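Local coordinates for protein 5-carboxyvanillate decarboxylase (Sphingomonas paucimobilis, PDB 4L6D) that probably removes a carboxyl group from 5-carboxyvanillate, and binds manganese and vanillic acid, at residues 11-19 / 92-103; 112-120 / 138-148. One frame throughout, in Å; residues are numbered along the deposited sequence.

Contact 1 of 2, residues 11-19 / 92-103. With VNL (4-hydroxy-3-methoxybenzoate), chain K.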
ATOM      1  N   VAL A  11      -4.497  -8.533 -23.612  1.00  6.04           N
ATOM      2  CA  VAL A  11      -5.074  -9.216 -24.759  1.00  6.80           C
ATOM      3  C   VAL A  11      -5.605 -10.565 -24.262  1.00  6.02           C
ATOM      4  O   VAL A  11      -5.239 -11.012 -23.183  1.00  6.28           O
ATOM      5  CB  VAL A  11      -4.009  -9.416 -25.875  1.00  6.70           C
ATOM      6  CG1 VAL A  11      -2.916 -10.413 -25.436  1.00  7.98           C
ATOM      7  CG2 VAL A  11      -4.636  -9.836 -27.188  1.00  9.21           C
ATOM      8  N   THR A  12      -6.478 -11.203 -25.031  1.00  6.06           N
ATOM      9  CA  THR A  12      -6.814 -12.591 -24.739  1.00  6.27           C
ATOM     10  C   THR A  12      -6.918 -13.377 -26.035  1.00  8.04           C
ATOM     11  O   THR A  12      -6.847 -12.801 -27.124  1.00  7.87           O
ATOM     12  CB  THR A  12      -8.088 -12.735 -23.901  1.00  8.98           C
ATOM     13  OG1 THR A  12      -8.208 -14.095 -23.455  1.00  8.71           O
ATOM     14  CG2 THR A  12      -9.330 -12.342 -24.711  1.00  8.29           C
ATOM     15  N   PHE A  13      -7.079 -14.686 -25.904  1.00  6.85           N
ATOM     16  CA  PHE A  13      -7.152 -15.588 -27.046  1.00  7.22           C
ATOM     17  C   PHE A  13      -8.282 -16.569 -26.800  1.00  7.56           C
ATOM     18  O   PHE A  13      -8.570 -16.903 -25.649  1.00  8.53           O
ATOM     19  CB  PHE A  13      -5.825 -16.338 -27.218  1.00  7.20           C
ATOM     20  CG  PHE A  13      -4.630 -15.433 -27.316  1.00  6.89           C
ATOM     21  CD1 PHE A  13      -4.370 -14.738 -28.489  1.00  6.96           C
ATOM     22  CD2 PHE A  13      -3.771 -15.286 -26.240  1.00  9.45           C
ATOM     23  CE1 PHE A  13      -3.269 -13.889 -28.576  1.00 10.35           C
ATOM     24  CE2 PHE A  13      -2.664 -14.448 -26.321  1.00  8.19           C
ATOM     25  CZ  PHE A  13      -2.416 -13.751 -27.495  1.00  8.26           C
ATOM     26  N   GLN A  14      -8.928 -17.028 -27.867  1.00  8.44           N
ATOM     27  CA  GLN A  14     -10.128 -17.849 -27.716  1.00  8.69           C
ATOM     28  C   GLN A  14      -9.993 -19.089 -26.814  1.00 10.69           C
ATOM     29  O   GLN A  14     -10.889 -19.359 -26.024  1.00  8.56           O
ATOM     30  CB  GLN A  14     -10.728 -18.216 -29.080  1.00  8.82           C
ATOM     31  CG  GLN A  14     -12.217 -18.561 -29.024  1.00 14.76           C
ATOM     32  CD  GLN A  14     -13.055 -17.416 -28.481  1.00 21.14           C
ATOM     33  OE1 GLN A  14     -12.835 -16.253 -28.827  1.00 23.04           O
ATOM     34  NE2 GLN A  14     -14.010 -17.737 -27.613  1.00 18.82           N
ATOM     35  N   PRO A  15      -8.882 -19.842 -26.916  1.00  8.43           N
ATOM     36  CA  PRO A  15      -8.827 -21.001 -26.009  1.00  8.55           C
ATOM     37  C   PRO A  15      -8.865 -20.609 -24.526  1.00  8.23           C
ATOM     38  O   PRO A  15      -9.431 -21.352 -23.720  1.00  9.27           O
ATOM     39  CB  PRO A  15      -7.485 -21.656 -26.362  1.00 13.55           C
ATOM     40  CG  PRO A  15      -7.263 -21.277 -27.809  1.00  9.94           C
ATOM     41  CD  PRO A  15      -7.771 -19.849 -27.889  1.00  9.48           C
ATOM     42  N   VAL A  16      -8.280 -19.468 -24.170  1.00  7.79           N
ATOM     43  CA  VAL A  16      -8.303 -19.009 -22.781  1.00  7.50           C
ATOM     44  C   VAL A  16      -9.698 -18.489 -22.403  1.00  9.67           C
ATOM     45  O   VAL A  16     -10.232 -18.810 -21.332  1.00  7.97           O
ATOM     46  CB  VAL A  16      -7.222 -17.942 -22.517  1.00  8.76           C
ATOM     47  CG1 VAL A  16      -7.246 -17.508 -21.055  1.00  7.22           C
ATOM     48  CG2 VAL A  16      -5.845 -18.495 -22.892  1.00  7.00           C
ATOM     49  N   VAL A  17     -10.291 -17.707 -23.299  1.00  8.59           N
ATOM     50  CA  VAL A  17     -11.664 -17.240 -23.115  1.00  7.84           C
ATOM     51  C   VAL A  17     -12.591 -18.416 -22.846  1.00  8.64           C
ATOM     52  O   VAL A  17     -13.363 -18.395 -21.885  1.00  9.66           O
ATOM     53  CB  VAL A  17     -12.166 -16.459 -24.343  1.00  7.95           C
ATOM     54  CG1 VAL A  17     -13.681 -16.214 -24.250  1.00  8.26           C
ATOM     55  CG2 VAL A  17     -11.423 -15.148 -24.468  1.00  7.96           C
ATOM     56  N   ASP A  18     -12.498 -19.455 -23.674  1.00  8.61           N
ATOM     57  CA  ASP A  18     -13.394 -20.601 -23.539  1.00 10.99           C
ATOM     58  C   ASP A  18     -13.197 -21.280 -22.195  1.00  9.07           C
ATOM     59  O   ASP A  18     -14.168 -21.689 -21.541  1.00  9.70           O
ATOM     60  CB  ASP A  18     -13.192 -21.605 -24.679  1.00 10.80           C
ATOM     61  CG  ASP A  18     -13.688 -21.075 -26.022  1.00 15.44           C
ATOM     62  OD1 ASP A  18     -14.421 -20.065 -26.031  1.00 16.81           O
ATOM     63  OD2 ASP A  18     -13.352 -21.675 -27.066  1.00 21.01           O
ATOM     64  N   ALA A  19     -11.941 -21.412 -21.781  1.00  8.75           N
ATOM     65  CA  ALA A  19     -11.653 -22.043 -20.503  1.00  8.73           C
ATOM     66  C   ALA A  19     -12.159 -21.204 -19.324  1.00  8.53           C
ATOM     67  O   ALA A  19     -12.657 -21.759 -18.342  1.00  9.54           O
ATOM     68  CB  ALA A  19     -10.164 -22.326 -20.369  1.00  8.47           C
ATOM     69  N   LEU A  92      -2.675 -24.461 -21.820  1.00  8.08           N
ATOM     70  CA  LEU A  92      -3.178 -23.179 -22.296  1.00  8.98           C
ATOM     71  C   LEU A  92      -2.098 -22.108 -22.361  1.00  8.70           C
ATOM     72  O   LEU A  92      -2.146 -21.233 -23.218  1.00  8.73           O
ATOM     73  CB  LEU A  92      -4.369 -22.709 -21.463  1.00  7.92           C
ATOM     74  CG  LEU A  92      -5.630 -23.526 -21.732  1.00 10.56           C
ATOM     75  CD1 LEU A  92      -6.728 -23.080 -20.776  1.00 11.33           C
ATOM     76  CD2 LEU A  92      -6.067 -23.384 -23.198  1.00  9.30           C
ATOM     77  N   ALA A  93      -1.120 -22.165 -21.462  1.00  8.00           N
ATOM     78  CA  ALA A  93      -0.029 -21.203 -21.530  1.00  6.96           C
ATOM     79  C   ALA A  93       0.752 -21.421 -22.814  1.00  7.06           C
ATOM     80  O   ALA A  93       1.106 -20.462 -23.499  1.00  6.88           O
ATOM     81  CB  ALA A  93       0.887 -21.319 -20.310  1.00  7.13           C
ATOM     82  N   ARG A  94       1.019 -22.681 -23.134  1.00  7.43           N
ATOM     83  CA  ARG A  94       1.757 -23.001 -24.346  1.00  7.67           C
ATOM     84  C   ARG A  94       1.003 -22.477 -25.570  1.00  7.90           C
ATOM     85  O   ARG A  94       1.601 -21.845 -26.449  1.00  7.69           O
ATOM     86  CB  ARG A  94       2.002 -24.514 -24.429  1.00  8.12           C
ATOM     87  CG  ARG A  94       3.020 -24.945 -25.485  1.00  8.39           C
ATOM     88  CD  ARG A  94       2.415 -25.007 -26.872  1.00 11.55           C
ATOM     89  NE  ARG A  94       1.393 -26.047 -26.954  1.00 10.96           N
ATOM     90  CZ  ARG A  94       0.480 -26.122 -27.913  1.00  9.28           C
ATOM     91  NH1 ARG A  94      -0.395 -27.115 -27.907  1.00 11.30           N
ATOM     92  NH2 ARG A  94       0.438 -25.198 -28.867  1.00 11.96           N
ATOM     93  N   ILE A  95      -0.304 -22.732 -25.617  1.00  7.89           N
ATOM     94  CA  ILE A  95      -1.136 -22.289 -26.736  1.00  8.27           C
ATOM     95  C   ILE A  95      -1.195 -20.768 -26.804  1.00  8.54           C
ATOM     96  O   ILE A  95      -1.003 -20.170 -27.871  1.00  8.36           O
ATOM     97  CB  ILE A  95      -2.554 -22.881 -26.629  1.00  8.29           C
ATOM     98  CG1 ILE A  95      -2.515 -24.386 -26.914  1.00  9.03           C
ATOM     99  CG2 ILE A  95      -3.527 -22.165 -27.572  1.00  9.87           C
ATOM    100  CD1 ILE A  95      -3.799 -25.105 -26.546  1.00 10.09           C
ATOM    101  N   ALA A  96      -1.426 -20.137 -25.656  1.00  7.67           N
ATOM    102  CA  ALA A  96      -1.497 -18.681 -25.604  1.00  7.71           C
ATOM    103  C   ALA A  96      -0.169 -18.049 -26.002  1.00  7.69           C
ATOM    104  O   ALA A  96      -0.139 -16.969 -26.599  1.00  7.50           O
ATOM    105  CB  ALA A  96      -1.903 -18.206 -24.225  1.00  7.68           C
ATOM    106  N   ASN A  97       0.938 -18.714 -25.672  1.00  7.37           N
ATOM    107  CA  ASN A  97       2.251 -18.197 -26.070  1.00  8.17           C
ATOM    108  C   ASN A  97       2.496 -18.317 -27.569  1.00  7.00           C
ATOM    109  O   ASN A  97       3.048 -17.407 -28.195  1.00  7.15           O
ATOM    110  CB  ASN A  97       3.376 -18.885 -25.297  1.00  6.71           C
ATOM    111  CG  ASN A  97       3.418 -18.464 -23.843  1.00  6.38           C
ATOM    112  OD1 ASN A  97       2.883 -17.420 -23.471  1.00  6.34           O
ATOM    113  ND2 ASN A  97       4.088 -19.260 -23.019  1.00  7.99           N
ATOM    114  N   ASP A  98       2.069 -19.430 -28.161  1.00  7.39           N
ATOM    115  CA  ASP A  98       2.151 -19.568 -29.611  1.00  8.49           C
ATOM    116  C   ASP A  98       1.310 -18.492 -30.282  1.00  8.81           C
ATOM    117  O   ASP A  98       1.732 -17.892 -31.268  1.00  8.48           O
ATOM    118  CB  ASP A  98       1.656 -20.940 -30.065  1.00  8.19           C
ATOM    119  CG  ASP A  98       2.652 -22.043 -29.803  1.00 12.05           C
ATOM    120  OD1 ASP A  98       3.821 -21.736 -29.504  1.00 11.56           O
ATOM    121  OD2 ASP A  98       2.266 -23.227 -29.931  1.00 13.44           O
ATOM    122  N   LEU A  99       0.109 -18.259 -29.754  1.00  7.74           N
ATOM    123  CA  LEU A  99      -0.779 -17.265 -30.345  1.00  8.64           C
ATOM    124  C   LEU A  99      -0.230 -15.848 -30.151  1.00  7.90           C
ATOM    125  O   LEU A  99      -0.338 -15.009 -31.045  1.00  9.15           O
ATOM    126  CB  LEU A  99      -2.197 -17.396 -29.775  1.00  7.72           C
ATOM    127  CG  LEU A  99      -2.929 -18.651 -30.261  1.00  8.68           C
ATOM    128  CD1 LEU A  99      -4.243 -18.833 -29.522  1.00 10.62           C
ATOM    129  CD2 LEU A  99      -3.180 -18.572 -31.761  1.00 10.23           C
ATOM    130  N   MET A 100       0.369 -15.593 -28.992  1.00  6.81           N
ATOM    131  CA  MET A 100       1.038 -14.313 -28.764  1.00  7.25           C
ATOM    132  C   MET A 100       2.169 -14.085 -29.777  1.00  6.97           C
ATOM    133  O   MET A 100       2.264 -13.017 -30.390  1.00  7.66           O
ATOM    134  CB  MET A 100       1.605 -14.238 -27.346  1.00  9.23           C
ATOM    135  CG  MET A 100       2.338 -12.924 -27.049  1.00  7.78           C
ATOM    136  SD  MET A 100       1.212 -11.520 -26.939  1.00  6.76           S
ATOM    137  CE  MET A 100       0.536 -11.770 -25.306  1.00  6.05           C
ATOM    138  N   ALA A 101       3.020 -15.088 -29.966  1.00  8.33           N
ATOM    139  CA  ALA A 101       4.109 -14.956 -30.940  1.00  7.84           C
ATOM    140  C   ALA A 101       3.597 -14.731 -32.359  1.00  7.97           C
ATOM    141  O   ALA A 101       4.153 -13.935 -33.116  1.00  9.66           O
ATOM    142  CB  ALA A 101       5.054 -16.167 -30.884  1.00  9.65           C
ATOM    143  N   GLN A 102       2.521 -15.419 -32.721  1.00  7.96           N
ATOM    144  CA  GLN A 102       1.954 -15.265 -34.051  1.00  8.88           C
ATOM    145  C   GLN A 102       1.302 -13.898 -34.229  1.00  7.78           C
ATOM    146  O   GLN A 102       1.375 -13.306 -35.308  1.00 10.11           O
ATOM    147  CB  GLN A 102       0.963 -16.391 -34.355  1.00  8.28           C
ATOM    148  CG  GLN A 102       1.667 -17.731 -34.534  1.00  8.58           C
ATOM    149  CD  GLN A 102       0.736 -18.934 -34.517  1.00 13.38           C
ATOM    150  OE1 GLN A 102      -0.469 -18.814 -34.734  1.00 15.65           O
ATOM    151  NE2 GLN A 102       1.300 -20.102 -34.243  1.00 18.39           N
ATOM    152  N   THR A 103       0.678 -13.396 -33.168  1.00  7.43           N
ATOM    153  CA  THR A 103       0.112 -12.051 -33.194  1.00  8.78           C
ATOM    154  C   THR A 103       1.202 -11.003 -33.388  1.00 11.14           C
ATOM    155  O   THR A 103       1.080 -10.089 -34.212  1.00 10.86           O
ATOM    156  CB  THR A 103      -0.649 -11.772 -31.901  1.00 10.29           C
ATOM    157  OG1 THR A 103      -1.769 -12.658 -31.837  1.00 11.59           O
ATOM    158  CG2 THR A 103      -1.141 -10.326 -31.860  1.00  9.46           C
TER
HETATM  159  C1  VNL K 403       0.347 -29.616 -23.607  1.00  9.80           C
HETATM  160  CO1 VNL K 403       0.891 -29.115 -22.410  1.00 10.31           C
HETATM  161  CO2 VNL K 403      -0.475 -30.767 -23.614  1.00 12.63           C
HETATM  162  CM1 VNL K 403       0.622 -29.750 -21.183  1.00 11.52           C
HETATM  163  CM2 VNL K 403      -0.761 -31.406 -22.408  1.00 14.01           C
HETATM  164  OM  VNL K 403      -1.554 -32.517 -22.308  1.00 15.99           O
HETATM  165  CZ  VNL K 403      -0.201 -30.874 -21.152  1.00 14.24           C
HETATM  166  CC  VNL K 403       0.654 -28.928 -24.907  1.00 11.60           C
HETATM  167  CV  VNL K 403      -2.252 -33.029 -23.467  1.00 19.95           C
HETATM  168  O1  VNL K 403       1.616 -28.124 -24.976  1.00 11.55           O
HETATM  169  O2  VNL K 403      -0.071 -29.195 -25.900  1.00 14.45           O
HETATM  170  O3  VNL K 403      -0.468 -31.571 -19.994  1.00 17.12           O
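The ring of F13 is the largest bump of this contact, and it settles into a hollow on helix 86-106 walled by A96, L99, M100 and T103. L99 CB lies over one face of the ring in a CH-pi contact, 3.9 Å from the F13 ring centroid, while T103 OG1 stands at the ring edge. T103 OG1 itself donates to L99 O. F13 CG is anti to its own carbonyl carbon (chi1 -54°), which swings the ring toward the helix until CZ is 3.7 Å from M100 N. Beyond the ring, M100 bends at chi2 and chi3 and brings its methyl CE within 3.7 Å of V11 CG1. The polypeptide here leaves the first strand of the TIM-barrel-like amidohydrolase fold and enters helix 14-23, with F13 at the N-cap position; the short helical segments run at 144° with axes 9.7 Å apart. P15 forms the next bump: its CG meets I95 CG2 at 3.8 Å, its CB meets L92 CD2, and its CD lies against L99 CD1. One turn on, A19 CB packs against L92 CD1 at 3.5 Å. Away from this seam, R94 grips the carboxylate of a bound vanillate edge-on, NE to O1 and NH1 to O2, both bonds nearly straight at 172°, while NH2 of R94 forms a salt bridge with D98.

Contact 2 of 2, residues 112-120 / 138-148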
ATOM      1  N   ALA A 112       4.624  -5.907 -29.547  1.00  5.96           N
ATOM      2  CA  ALA A 112       5.584  -6.795 -28.908  1.00  7.19           C
ATOM      3  C   ALA A 112       4.768  -7.660 -27.948  1.00  6.80           C
ATOM      4  O   ALA A 112       3.585  -7.393 -27.738  1.00  6.98           O
ATOM      5  CB  ALA A 112       6.665  -5.993 -28.173  1.00  7.89           C
ATOM      6  N   GLY A 113       5.369  -8.698 -27.369  1.00  5.80           N
ATOM      7  CA  GLY A 113       4.597  -9.591 -26.528  1.00  7.92           C
ATOM      8  C   GLY A 113       5.336 -10.216 -25.369  1.00  5.18           C
ATOM      9  O   GLY A 113       6.522 -10.532 -25.459  1.00  6.12           O
ATOM     10  N   LEU A 114       4.600 -10.392 -24.273  1.00  5.01           N
ATOM     11  CA  LEU A 114       5.074 -11.105 -23.096  1.00  4.93           C
ATOM     12  C   LEU A 114       4.435 -12.481 -23.071  1.00  6.61           C
ATOM     13  O   LEU A 114       3.215 -12.619 -23.225  1.00  7.17           O
ATOM     14  CB  LEU A 114       4.682 -10.349 -21.831  1.00  4.89           C
ATOM     15  CG  LEU A 114       5.205  -8.909 -21.723  1.00  4.47           C
ATOM     16  CD1 LEU A 114       4.766  -8.302 -20.403  1.00  6.13           C
ATOM     17  CD2 LEU A 114       6.730  -8.885 -21.835  1.00  6.23           C
ATOM     18  N   GLY A 115       5.255 -13.508 -22.900  1.00  5.42           N
ATOM     19  CA  GLY A 115       4.750 -14.859 -22.740  1.00  6.56           C
ATOM     20  C   GLY A 115       4.351 -15.077 -21.301  1.00  5.69           C
ATOM     21  O   GLY A 115       4.754 -14.313 -20.429  1.00  7.01           O
ATOM     22  N   THR A 116       3.558 -16.112 -21.048  1.00  5.85           N
ATOM     23  CA  THR A 116       3.144 -16.429 -19.688  1.00  6.60           C
ATOM     24  C   THR A 116       3.429 -17.899 -19.425  1.00  6.09           C
ATOM     25  O   THR A 116       4.046 -18.575 -20.249  1.00  7.11           O
ATOM     26  CB  THR A 116       1.654 -16.013 -19.416  1.00  5.83           C
ATOM     27  OG1 THR A 116       1.398 -15.964 -18.000  1.00  6.92           O
ATOM     28  CG2 THR A 116       0.667 -16.947 -20.096  1.00  7.36           C
ATOM     29  N   PHE A 117       3.030 -18.381 -18.260  1.00  5.98           N
ATOM     30  CA  PHE A 117       3.300 -19.757 -17.881  1.00  6.45           C
ATOM     31  C   PHE A 117       2.387 -20.148 -16.739  1.00  7.66           C
ATOM     32  O   PHE A 117       1.713 -19.303 -16.160  1.00  7.74           O
ATOM     33  CB  PHE A 117       4.771 -19.931 -17.469  1.00  7.76           C
ATOM     34  CG  PHE A 117       5.258 -18.894 -16.488  1.00  5.75           C
ATOM     35  CD1 PHE A 117       5.773 -17.677 -16.942  1.00  6.91           C
ATOM     36  CD2 PHE A 117       5.219 -19.135 -15.125  1.00  6.68           C
ATOM     37  CE1 PHE A 117       6.218 -16.713 -16.054  1.00  7.29           C
ATOM     38  CE2 PHE A 117       5.681 -18.164 -14.222  1.00  5.49           C
ATOM     39  CZ  PHE A 117       6.178 -16.957 -14.697  1.00  5.41           C
ATOM     40  N   ALA A 118       2.389 -21.433 -16.410  1.00  6.99           N
ATOM     41  CA  ALA A 118       1.554 -21.946 -15.334  1.00  7.60           C
ATOM     42  C   ALA A 118       2.416 -22.367 -14.141  1.00  8.22           C
ATOM     43  O   ALA A 118       2.905 -23.496 -14.113  1.00  7.86           O
ATOM     44  CB  ALA A 118       0.729 -23.132 -15.847  1.00  7.07           C
ATOM     45  N   PRO A 119       2.606 -21.456 -13.160  1.00  7.36           N
ATOM     46  CA  PRO A 119       3.468 -21.751 -12.008  1.00  9.21           C
ATOM     47  C   PRO A 119       2.909 -22.868 -11.129  1.00  8.82           C
ATOM     48  O   PRO A 119       3.619 -23.294 -10.220  1.00  8.52           O
ATOM     49  CB  PRO A 119       3.477 -20.426 -11.216  1.00 10.41           C
ATOM     50  CG  PRO A 119       2.898 -19.397 -12.103  1.00  9.39           C
ATOM     51  CD  PRO A 119       1.988 -20.123 -13.056  1.00  7.67           C
ATOM     52  N   GLN A 120       1.663 -23.294 -11.368  1.00  6.93           N
ATOM     53  CA  GLN A 120       1.098 -24.490 -10.729  1.00  8.39           C
ATOM     54  C   GLN A 120       2.024 -25.698 -10.880  1.00  9.52           C
ATOM     55  O   GLN A 120       2.008 -26.619 -10.055  1.00 10.46           O
ATOM     56  CB  GLN A 120      -0.253 -24.873 -11.365  1.00 10.53           C
ATOM     57  CG  GLN A 120      -1.382 -23.848 -11.291  1.00 13.78           C
ATOM     58  CD  GLN A 120      -1.450 -22.980 -12.531  1.00  9.76           C
ATOM     59  OE1 GLN A 120      -0.483 -22.311 -12.879  1.00  8.44           O
ATOM     60  NE2 GLN A 120      -2.602 -22.979 -13.202  1.00  9.73           N
ATOM     61  N   LEU A 138      10.033 -14.177 -27.696  1.00  7.54           N
ATOM     62  CA  LEU A 138       9.175 -13.124 -27.165  1.00  6.35           C
ATOM     63  C   LEU A 138       9.956 -12.127 -26.310  1.00  7.19           C
ATOM     64  O   LEU A 138      11.124 -12.346 -25.975  1.00  8.72           O
ATOM     65  CB  LEU A 138       7.971 -13.707 -26.417  1.00  6.45           C
ATOM     66  CG  LEU A 138       6.900 -14.263 -27.361  1.00  7.94           C
ATOM     67  CD1 LEU A 138       5.925 -15.125 -26.585  1.00  9.21           C
ATOM     68  CD2 LEU A 138       6.174 -13.130 -28.057  1.00 10.59           C
ATOM     69  N   ASN A 139       9.306 -11.022 -25.971  1.00  6.22           N
ATOM     70  CA  ASN A 139       9.992  -9.857 -25.420  1.00  6.20           C
ATOM     71  C   ASN A 139      10.192  -9.890 -23.913  1.00  6.48           C
ATOM     72  O   ASN A 139      11.000  -9.137 -23.362  1.00  8.66           O
ATOM     73  CB  ASN A 139       9.211  -8.603 -25.817  1.00  6.63           C
ATOM     74  CG  ASN A 139       9.137  -8.427 -27.310  1.00  8.43           C
ATOM     75  OD1 ASN A 139       8.252  -8.979 -27.968  1.00  7.00           O
ATOM     76  ND2 ASN A 139      10.085  -7.680 -27.864  1.00  8.34           N
ATOM     77  N   GLY A 140       9.466 -10.778 -23.249  1.00  5.09           N
ATOM     78  CA  GLY A 140       9.552 -10.876 -21.807  1.00  6.56           C
ATOM     79  C   GLY A 140       8.496 -11.834 -21.325  1.00  4.91           C
ATOM     80  O   GLY A 140       7.951 -12.602 -22.117  1.00  5.61           O
ATOM     81  N   LEU A 141       8.197 -11.768 -20.035  1.00  4.73           N
ATOM     82  CA  LEU A 141       7.215 -12.656 -19.413  1.00  4.76           C
ATOM     83  C   LEU A 141       6.215 -11.867 -18.589  1.00  6.22           C
ATOM     84  O   LEU A 141       6.500 -10.756 -18.143  1.00  5.86           O
ATOM     85  CB  LEU A 141       7.924 -13.659 -18.504  1.00  5.73           C
ATOM     86  CG  LEU A 141       8.891 -14.624 -19.181  1.00  5.16           C
ATOM     87  CD1 LEU A 141       9.822 -15.250 -18.138  1.00  9.12           C
ATOM     88  CD2 LEU A 141       8.173 -15.702 -19.978  1.00  6.34           C
ATOM     89  N   VAL A 142       5.040 -12.455 -18.370  1.00  5.16           N
ATOM     90  CA  VAL A 142       4.031 -11.860 -17.496  1.00  4.64           C
ATOM     91  C   VAL A 142       3.406 -12.950 -16.640  1.00  4.57           C
ATOM     92  O   VAL A 142       3.189 -14.081 -17.096  1.00  5.70           O
ATOM     93  CB  VAL A 142       2.938 -11.097 -18.297  1.00  4.54           C
ATOM     94  CG1 VAL A 142       2.203 -12.023 -19.264  1.00  7.04           C
ATOM     95  CG2 VAL A 142       1.936 -10.403 -17.362  1.00  6.78           C
ATOM     96  N   ILE A 143       3.157 -12.608 -15.388  1.00  5.52           N
ATOM     97  CA  ILE A 143       2.424 -13.473 -14.476  1.00  4.98           C
ATOM     98  C   ILE A 143       1.576 -12.558 -13.583  1.00  4.99           C
ATOM     99  O   ILE A 143       1.933 -11.397 -13.364  1.00  5.77           O
ATOM    100  CB  ILE A 143       3.383 -14.389 -13.662  1.00  4.98           C
ATOM    101  CG1 ILE A 143       2.651 -15.651 -13.186  1.00  6.45           C
ATOM    102  CG2 ILE A 143       4.010 -13.628 -12.499  1.00  6.92           C
ATOM    103  CD1 ILE A 143       2.227 -16.593 -14.340  1.00  6.50           C
ATOM    104  N   ASN A 144       0.453 -13.064 -13.084  1.00  4.99           N
ATOM    105  CA  ASN A 144      -0.492 -12.235 -12.330  1.00  6.04           C
ATOM    106  C   ASN A 144      -0.487 -12.534 -10.844  1.00  9.08           C
ATOM    107  O   ASN A 144      -1.171 -13.445 -10.387  1.00  6.71           O
ATOM    108  CB  ASN A 144      -1.897 -12.387 -12.911  1.00  5.47           C
ATOM    109  CG  ASN A 144      -1.898 -12.190 -14.401  1.00  5.29           C
ATOM    110  OD1 ASN A 144      -1.767 -11.057 -14.879  1.00  7.30           O
ATOM    111  ND2 ASN A 144      -1.967 -13.286 -15.155  1.00  6.53           N
ATOM    112  N   SER A 145       0.279 -11.738 -10.106  1.00  6.80           N
ATOM    113  CA  SER A 145       0.580 -11.946  -8.694  1.00  5.86           C
ATOM    114  C   SER A 145       0.529 -13.423  -8.267  1.00  7.39           C
ATOM    115  O   SER A 145       1.188 -14.243  -8.896  1.00  8.26           O
ATOM    116  CB  SER A 145      -0.252 -11.026  -7.806  1.00  6.99           C
ATOM    117  OG  SER A 145       0.393 -10.871  -6.558  1.00  7.44           O
ATOM    118  N   HIS A 146      -0.267 -13.768  -7.259  1.00  6.28           N
ATOM    119  CA  HIS A 146      -0.180 -15.083  -6.626  1.00  6.15           C
ATOM    120  C   HIS A 146      -0.569 -16.252  -7.524  1.00  5.46           C
ATOM    121  O   HIS A 146      -1.299 -16.091  -8.494  1.00  6.28           O
ATOM    122  CB  HIS A 146      -1.024 -15.125  -5.343  1.00  6.80           C
ATOM    123  CG  HIS A 146      -2.485 -15.368  -5.571  1.00  5.68           C
ATOM    124  ND1 HIS A 146      -3.023 -16.636  -5.675  1.00  6.45           N
ATOM    125  CD2 HIS A 146      -3.523 -14.507  -5.706  1.00  6.52           C
ATOM    126  CE1 HIS A 146      -4.330 -16.543  -5.857  1.00  7.43           C
ATOM    127  NE2 HIS A 146      -4.658 -15.263  -5.886  1.00  6.67           N
ATOM    128  N   THR A 147      -0.066 -17.431  -7.184  1.00  6.27           N
ATOM    129  CA  THR A 147      -0.593 -18.671  -7.740  1.00  6.00           C
ATOM    130  C   THR A 147      -0.908 -19.619  -6.598  1.00  6.35           C
ATOM    131  O   THR A 147      -0.085 -19.819  -5.703  1.00  7.54           O
ATOM    132  CB  THR A 147       0.393 -19.345  -8.716  1.00  6.03           C
ATOM    133  OG1 THR A 147       0.713 -18.429  -9.767  1.00  6.93           O
ATOM    134  CG2 THR A 147      -0.228 -20.615  -9.329  1.00  9.03           C
ATOM    135  N   ASN A 148      -2.113 -20.181  -6.623  1.00  7.20           N
ATOM    136  CA  ASN A 148      -2.563 -21.109  -5.586  1.00  8.56           C
ATOM    137  C   ASN A 148      -2.498 -20.496  -4.187  1.00  6.99           C
ATOM    138  O   ASN A 148      -2.298 -21.192  -3.198  1.00  9.56           O
ATOM    139  CB  ASN A 148      -1.796 -22.437  -5.651  1.00 10.52           C
ATOM    140  CG  ASN A 148      -1.989 -23.156  -6.973  1.00 18.67           C
ATOM    141  OD1 ASN A 148      -3.042 -23.050  -7.600  1.00 20.85           O
ATOM    142  ND2 ASN A 148      -0.975 -23.897  -7.396  1.00 26.05           N
TER
HETATM  143  O   HOH W   1      -1.161 -13.701 -17.882  1.00  8.52           O
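Two neighbouring parallel strands, 111-115 and 140-144, pair here in the buried barrel wall and diverge into the loops that follow them. G115 bonds to strand 140-144 through both its backbone polar atoms, its N donating to G140 O and its O accepting from V142 N at 2.8 Å. At the start of the pairing, N139 grips G113 twice: its backbone N donates to G113 O, and its side-chain OD1 takes G113 N at 3.0 Å from above the amide plane, in a straight bond (172°). N139 ND2 is held by F332 O, so an alanine here would probably leave both G113 N and that carbonyl without their side-chain partner. Helix 122-134 connects the strands as a beta-alpha-beta crossover of the TIM-barrel type, and F117 and L141 pack on its I129. Further along, a chi1 of -163° turns the T116 hydroxyl to V142 O, to which OG1 donates at 2.8 Å. I143 CD1 sits over one face of the F117 ring, 3.9 Å from its centroid, with L141 CB at the ring edge. The same methyl, I143 CD1, also touches P119 CG at 3.6 Å. P119 CG also lies against T147 OG1, a hydroxyl hydrogen-bonded to Y152.

Contact 2 lies in the barrel wall, its centre about 8 Å from the centre of the chain, and is almost wholly buried; contact 1 lies farther out, its centre about 17 Å from that of the chain, and is partly buried. Their chemistry follows: contact 1 joins its segments through apolar and CH-pi packing without a hydrogen bond across, whereas contact 2 combines strand-to-strand hydrogen bonds with side-chain packing. Helix 86-106 of contact 1 leads directly into strand 111-115 of contact 2, and the two also touch: N97 OD1 probably accepts a hydrogen bond from T116 N, and M100 CE reaches L114 O. Thus M100 packs against both the 11-19 segment and the barrel strand.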